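Local coordinates for DNA mismatch repair protein MutL (Aquifex aeolicus, PDB 6LZI) that binds and probably hydrolyses ATP through its Bergerat-fold domain as part of DNA mismatch repair, at residues E59-V64 against E112-E117; T158-V163 against F182-E187. All blocks are in the same frame, centred on the assembly; numbering follows the deposited sequence.

Contact 1. Residues E59-V64 against E112-E117; sequences EDVEKV and EGKEIE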
loop_
_atom_site.group_PDB
_atom_site.type_symbol
_atom_site.label_atom_id
_atom_site.label_comp_id
_atom_site.label_asym_id
_atom_site.label_seq_id
_atom_site.Cartn_x
_atom_site.Cartn_y
_atom_site.Cartn_z
ATOM N N GLU A 59 18.342 -8.414 -17.896
ATOM C CA GLU A 59 19.036 -9.625 -17.457
ATOM C C GLU A 59 18.522 -10.149 -16.119
ATOM O O GLU A 59 18.750 -11.324 -15.803
ATOM C CB GLU A 59 20.550 -9.377 -17.387
ATOM C CG GLU A 59 21.131 -8.949 -18.722
ATOM C CD GLU A 59 22.627 -9.154 -18.810
ATOM O OE1 GLU A 59 23.033 -10.331 -18.873
ATOM O OE2 GLU A 59 23.390 -8.154 -18.824
ATOM N N ASP A 60 17.798 -9.331 -15.345
ATOM C CA ASP A 60 17.306 -9.746 -14.047
ATOM C C ASP A 60 15.807 -10.041 -14.055
ATOM O O ASP A 60 15.289 -10.590 -13.070
ATOM C CB ASP A 60 17.612 -8.671 -12.973
ATOM C CG ASP A 60 19.122 -8.400 -12.788
ATOM O OD1 ASP A 60 19.920 -9.365 -12.802
ATOM O OD2 ASP A 60 19.527 -7.221 -12.628
ATOM N N VAL A 61 15.094 -9.693 -15.134
ATOM C CA VAL A 61 13.646 -9.900 -15.151
ATOM C C VAL A 61 13.309 -11.370 -14.879
ATOM O O VAL A 61 12.453 -11.680 -14.031
ATOM C CB VAL A 61 13.045 -9.401 -16.481
ATOM C CG1 VAL A 61 11.583 -9.802 -16.605
ATOM C CG2 VAL A 61 13.171 -7.899 -16.565
ATOM N N GLU A 62 14.019 -12.306 -15.552
ATOM C CA GLU A 62 13.630 -13.716 -15.434
ATOM C C GLU A 62 13.848 -14.231 -14.012
ATOM O O GLU A 62 13.041 -15.024 -13.495
ATOM C CB GLU A 62 14.398 -14.592 -16.431
ATOM C CG GLU A 62 13.597 -15.816 -16.861
ATOM C CD GLU A 62 14.448 -17.011 -17.308
ATOM O OE1 GLU A 62 15.358 -16.834 -18.150
ATOM O OE2 GLU A 62 14.199 -18.134 -16.805
ATOM N N LYS A 63 14.895 -13.731 -13.368
ATOM C CA LYS A 63 15.307 -14.177 -12.042
ATOM C C LYS A 63 14.228 -13.943 -10.981
ATOM O O LYS A 63 14.039 -14.773 -10.083
ATOM C CB LYS A 63 16.607 -13.442 -11.690
ATOM C CG LYS A 63 17.349 -13.882 -10.439
ATOM C CD LYS A 63 16.934 -13.031 -9.237
ATOM C CE LYS A 63 16.997 -11.535 -9.560
ATOM N NZ LYS A 63 16.059 -10.736 -8.718
ATOM N N VAL A 64 13.495 -12.828 -11.071
ATOM C CA VAL A 64 12.634 -12.423 -9.968
ATOM C C VAL A 64 11.408 -13.302 -9.808
ATOM O O VAL A 64 10.723 -13.195 -8.786
ATOM C CB VAL A 64 12.204 -10.949 -10.129
ATOM C CG1 VAL A 64 13.410 -10.050 -10.264
ATOM C CG2 VAL A 64 11.267 -10.792 -11.320
ATOM N N GLU A 112 14.074 -0.021 -23.951
ATOM C CA GLU A 112 12.977 -0.977 -24.087
ATOM C C GLU A 112 12.750 -1.692 -22.776
ATOM O O GLU A 112 13.684 -1.892 -21.984
ATOM C CB GLU A 112 13.257 -2.099 -25.110
ATOM C CG GLU A 112 13.722 -1.720 -26.430
ATOM C CD GLU A 112 13.499 -2.878 -27.405
ATOM O OE1 GLU A 112 13.245 -2.596 -28.588
ATOM O OE2 GLU A 112 13.551 -4.064 -26.992
ATOM N N GLY A 113 11.514 -2.140 -22.588
ATOM C CA GLY A 113 11.197 -2.999 -21.481
ATOM C C GLY A 113 11.206 -4.459 -21.897
ATOM O O GLY A 113 11.318 -4.810 -23.073
ATOM N N LYS A 114 11.067 -5.318 -20.883
ATOM C CA LYS A 114 10.957 -6.748 -21.067
ATOM C C LYS A 114 9.802 -7.275 -20.222
ATOM O O LYS A 114 9.579 -6.843 -19.075
ATOM C CB LYS A 114 12.317 -7.431 -20.710
ATOM C CG LYS A 114 12.242 -8.954 -20.585
ATOM C CD LYS A 114 13.584 -9.622 -20.502
ATOM C CE LYS A 114 14.591 -9.010 -21.456
ATOM N NZ LYS A 114 14.345 -9.095 -22.946
ATOM N N GLU A 115 9.130 -8.284 -20.731
ATOM C CA GLU A 115 7.939 -8.809 -20.068
ATOM C C GLU A 115 8.085 -10.317 -19.886
ATOM O O GLU A 115 8.508 -11.006 -20.800
ATOM C CB GLU A 115 6.709 -8.488 -20.910
ATOM C CG GLU A 115 5.498 -9.212 -20.349
ATOM C CD GLU A 115 4.262 -8.905 -21.086
ATOM O OE1 GLU A 115 3.911 -7.736 -21.153
ATOM O OE2 GLU A 115 3.649 -9.841 -21.622
ATOM N N ILE A 116 7.789 -10.816 -18.695
ATOM C CA ILE A 116 7.827 -12.256 -18.448
ATOM C C ILE A 116 6.426 -12.693 -18.072
ATOM O O ILE A 116 5.672 -11.962 -17.416
ATOM C CB ILE A 116 8.838 -12.616 -17.340
ATOM C CG1 ILE A 116 8.912 -14.127 -17.145
ATOM C CG2 ILE A 116 8.491 -11.955 -16.008
ATOM C CD1 ILE A 116 10.273 -14.627 -16.676
ATOM N N GLU A 117 6.033 -13.851 -18.554
ATOM C CA GLU A 117 4.697 -14.347 -18.311
ATOM C C GLU A 117 4.790 -15.724 -17.652
ATOM O O GLU A 117 5.632 -16.552 -18.016
ATOM C CB GLU A 117 3.857 -14.414 -19.606
ATOM C CG GLU A 117 2.460 -14.941 -19.334
ATOM C CD GLU A 117 1.546 -14.901 -20.564
ATOM O OE1 GLU A 117 2.080 -14.813 -21.673
ATOM O OE2 GLU A 117 0.308 -14.953 -20.417
#
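K114 lays the aliphatic part of its side chain against V61, CD coming to 4.1 Å from V61 CB. CG leaves anti to the backbone N (chi1 168°), which carries CG and CD out over the valine; the bends at chi3 and chi4 then turn CE and the ammonium group past it. E115 faces the other surface of the strand, where its carboxylate forms salt bridges with R104 and R127 of the neighbouring strands. I116 returns to the helix side and meets two residues with two branches. Its CG2 lies 3.8 Å from V61 CG1, the two side chains sliding past each other in opposite directions. Its CD1, at the end of the other branch, reaches 3.5 Å from E62 CG and also touches E62 CA; here the side chains cross at about a right angle. Only the aliphatic base of E62 takes part, since its carboxylate leads away from the strand. No hydrogen bond joins the two segments: the contact is apolar. V61 and I116 are buried, K114 is partly exposed yet well covered by V61, and E62 lies at the exposed edge. In this Bergerat ATPase domain it seats the short helical segment 59-64 on one face of the mixed sheet, and V64 of the same segment touches ADP. Strand 113-119 runs between strands 100-106 and 122-129, whose L103 and I123 continue the apolar surface.

Contact 2. Residues T158-V163 against F182-E187; sequences TERRKV and FSEGRE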
loop_
_atom_site.group_PDB
_atom_site.type_symbol
_atom_site.label_atom_id
_atom_site.label_comp_id
_atom_site.label_asym_id
_atom_site.label_seq_id
_atom_site.Cartn_x
_atom_site.Cartn_y
_atom_site.Cartn_z
ATOM N N THR A 158 -15.957 -6.899 0.056
ATOM C CA THR A 158 -15.065 -7.007 1.199
ATOM C C THR A 158 -13.594 -6.953 0.760
ATOM O O THR A 158 -12.765 -6.276 1.397
ATOM C CB THR A 158 -15.371 -8.303 1.962
ATOM O OG1 THR A 158 -16.724 -8.272 2.440
ATOM C CG2 THR A 158 -14.452 -8.437 3.134
ATOM N N GLU A 159 -13.252 -7.646 -0.327
ATOM C CA GLU A 159 -11.865 -7.597 -0.781
ATOM C C GLU A 159 -11.506 -6.216 -1.229
ATOM O O GLU A 159 -10.372 -5.782 -1.028
ATOM C CB GLU A 159 -11.627 -8.555 -1.937
ATOM C CG GLU A 159 -11.060 -9.893 -1.545
ATOM C CD GLU A 159 -9.879 -9.776 -0.564
ATOM O OE1 GLU A 159 -8.768 -9.205 -0.847
ATOM O OE2 GLU A 159 -10.103 -10.320 0.504
ATOM N N ARG A 160 -12.473 -5.511 -1.826
ATOM C CA ARG A 160 -12.223 -4.151 -2.295
ATOM C C ARG A 160 -11.849 -3.238 -1.140
ATOM O O ARG A 160 -10.849 -2.499 -1.196
ATOM C CB ARG A 160 -13.470 -3.603 -2.967
ATOM C CG ARG A 160 -13.824 -4.197 -4.342
ATOM C CD ARG A 160 -15.344 -4.019 -4.665
ATOM N NE ARG A 160 -15.693 -4.699 -5.917
ATOM C CZ ARG A 160 -16.917 -5.064 -6.279
ATOM N NH1 ARG A 160 -17.964 -4.810 -5.494
ATOM N NH2 ARG A 160 -17.090 -5.701 -7.435
ATOM N N ARG A 161 -12.611 -3.328 -0.044
ATOM C CA ARG A 161 -12.376 -2.410 1.058
ATOM C C ARG A 161 -11.021 -2.677 1.707
ATOM O O ARG A 161 -10.334 -1.728 2.122
ATOM C CB ARG A 161 -13.554 -2.498 2.056
ATOM C CG ARG A 161 -14.906 -1.904 1.556
ATOM C CD ARG A 161 -16.060 -2.089 2.589
ATOM N NE ARG A 161 -15.609 -2.791 3.801
ATOM C CZ ARG A 161 -15.928 -4.047 4.111
ATOM N NH1 ARG A 161 -16.728 -4.748 3.317
ATOM N NH2 ARG A 161 -15.457 -4.602 5.223
ATOM N N LYS A 162 -10.579 -3.941 1.725
ATOM C CA LYS A 162 -9.285 -4.242 2.329
ATOM C C LYS A 162 -8.162 -3.626 1.517
ATOM O O LYS A 162 -7.236 -3.071 2.085
ATOM C CB LYS A 162 -9.069 -5.747 2.470
ATOM C CG LYS A 162 -10.012 -6.412 3.440
ATOM C CD LYS A 162 -10.246 -7.875 3.059
ATOM C CE LYS A 162 -9.014 -8.758 3.250
ATOM N NZ LYS A 162 -9.256 -10.254 2.893
ATOM N N VAL A 163 -8.300 -3.617 0.187
ATOM C CA VAL A 163 -7.312 -3.014 -0.690
ATOM C C VAL A 163 -7.366 -1.500 -0.565
ATOM O O VAL A 163 -6.325 -0.835 -0.502
ATOM C CB VAL A 163 -7.536 -3.457 -2.161
ATOM C CG1 VAL A 163 -6.697 -2.552 -3.116
ATOM C CG2 VAL A 163 -7.140 -4.867 -2.338
ATOM N N PHE A 182 -7.868 2.351 -8.995
ATOM C CA PHE A 182 -9.060 2.084 -9.772
ATOM C C PHE A 182 -9.637 0.748 -9.306
ATOM O O PHE A 182 -8.917 -0.244 -9.258
ATOM C CB PHE A 182 -8.734 1.966 -11.268
ATOM C CG PHE A 182 -8.122 3.193 -11.867
ATOM C CD1 PHE A 182 -8.912 4.186 -12.377
ATOM C CD2 PHE A 182 -6.728 3.368 -11.886
ATOM C CE1 PHE A 182 -8.346 5.333 -12.910
ATOM C CE2 PHE A 182 -6.161 4.514 -12.431
ATOM C CZ PHE A 182 -6.968 5.500 -12.923
ATOM N N SER A 183 -10.925 0.702 -8.991
ATOM C CA SER A 183 -11.563 -0.579 -8.733
ATOM C C SER A 183 -12.851 -0.682 -9.534
ATOM O O SER A 183 -13.651 0.261 -9.538
ATOM C CB SER A 183 -11.858 -0.792 -7.241
ATOM O OG SER A 183 -12.274 0.377 -6.625
ATOM N N GLU A 184 -13.020 -1.834 -10.208
ATOM C CA GLU A 184 -14.129 -2.098 -11.120
ATOM C C GLU A 184 -14.284 -0.919 -12.078
ATOM O O GLU A 184 -15.391 -0.469 -12.391
ATOM C CB GLU A 184 -15.430 -2.398 -10.357
ATOM C CG GLU A 184 -15.234 -3.188 -9.078
ATOM C CD GLU A 184 -14.426 -4.489 -9.241
ATOM O OE1 GLU A 184 -13.962 -5.025 -8.208
ATOM O OE2 GLU A 184 -14.248 -4.979 -10.386
ATOM N N GLY A 185 -13.140 -0.370 -12.491
ATOM C CA GLY A 185 -13.156 0.630 -13.556
ATOM C C GLY A 185 -13.412 2.055 -13.139
ATOM O O GLY A 185 -13.396 2.938 -13.999
ATOM N N ARG A 186 -13.613 2.325 -11.857
ATOM C CA ARG A 186 -13.774 3.692 -11.379
ATOM C C ARG A 186 -12.551 4.104 -10.563
ATOM O O ARG A 186 -11.981 3.297 -9.826
ATOM C CB ARG A 186 -15.033 3.824 -10.546
ATOM C CG ARG A 186 -16.280 3.367 -11.301
ATOM C CD ARG A 186 -17.492 3.560 -10.439
ATOM N NE ARG A 186 -18.454 2.465 -10.542
ATOM C CZ ARG A 186 -19.405 2.255 -9.635
ATOM N NH1 ARG A 186 -19.493 3.051 -8.577
ATOM N NH2 ARG A 186 -20.267 1.261 -9.774
ATOM N N GLU A 187 -12.134 5.349 -10.730
ATOM C CA GLU A 187 -10.976 5.877 -10.011
ATOM C C GLU A 187 -11.419 6.104 -8.573
ATOM O O GLU A 187 -12.042 7.124 -8.275
ATOM C CB GLU A 187 -10.493 7.167 -10.670
ATOM C CG GLU A 187 -9.011 7.510 -10.428
ATOM C CD GLU A 187 -8.599 8.903 -10.962
ATOM O OE1 GLU A 187 -7.497 9.042 -11.545
ATOM O OE2 GLU A 187 -9.361 9.875 -10.754
#
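R160 and E184 form a salt bridge between a helix and the turn of a beta hairpin, and it is the one close meeting of these two segments. The hairpin is made by strands 178-183 and 186-191, joined through a type I' turn from S183 to R186. In that turn G185 has backbone angles at which a CB would press on the preceding carbonyl O.

The close part is compact: R160 NE donates to E184 OE1 over 2.9 Å, with an N-H...O angle of 159°. The oxygen sits at the edge of the guanidinium, near its plane, yet the arginine meets it on the anti side of the carboxylate, somewhat out of that plane. The two flat groups are turned 66° apart and a single hydrogen bond to one oxygen joins them, so this is not a flat two-pronged pair. R160 NH2 lies 3.3 Å from the same oxygen, and E184 CG is 3.5 Å from NE. E184 brings its acid round to the arginine by a bend at chi2 (-52°).

Away from this pair the contact is loose. Both residues are partly exposed, and the summed buried surface is just 119 Å². With an alanine here in place of the arginine, E184 OE1 is likely to lose its cationic mate and the turn its side-chain tie to the helix. The guanidinium and the carboxylate each have a second partner: R160 NH1 pairs with D157 OD1, and E184 OE2 accepts a hydrogen bond from the backbone N of K41.

Overall arrangement
Both contacts set a helix against the same eight-strand mixed sheet, but at different strands, with centres about 28 Å apart and no direct touch. Contact 1 lies on strand 113-119, next to the outermost strand 122-129; contact 2 lies at the hairpin that ends the sheet on its other side, 178-183 with 186-191. Their chemistry follows their place. Contact 1 is partly buried and apolar, burying 239 Å², and its helical segment leads to the ADP pocket. Contact 2 is a surface contact of about half that area, carried by opposite charges between helix 156-173 and a turn. They follow in series along the chain, contact 1 closing before contact 2 opens.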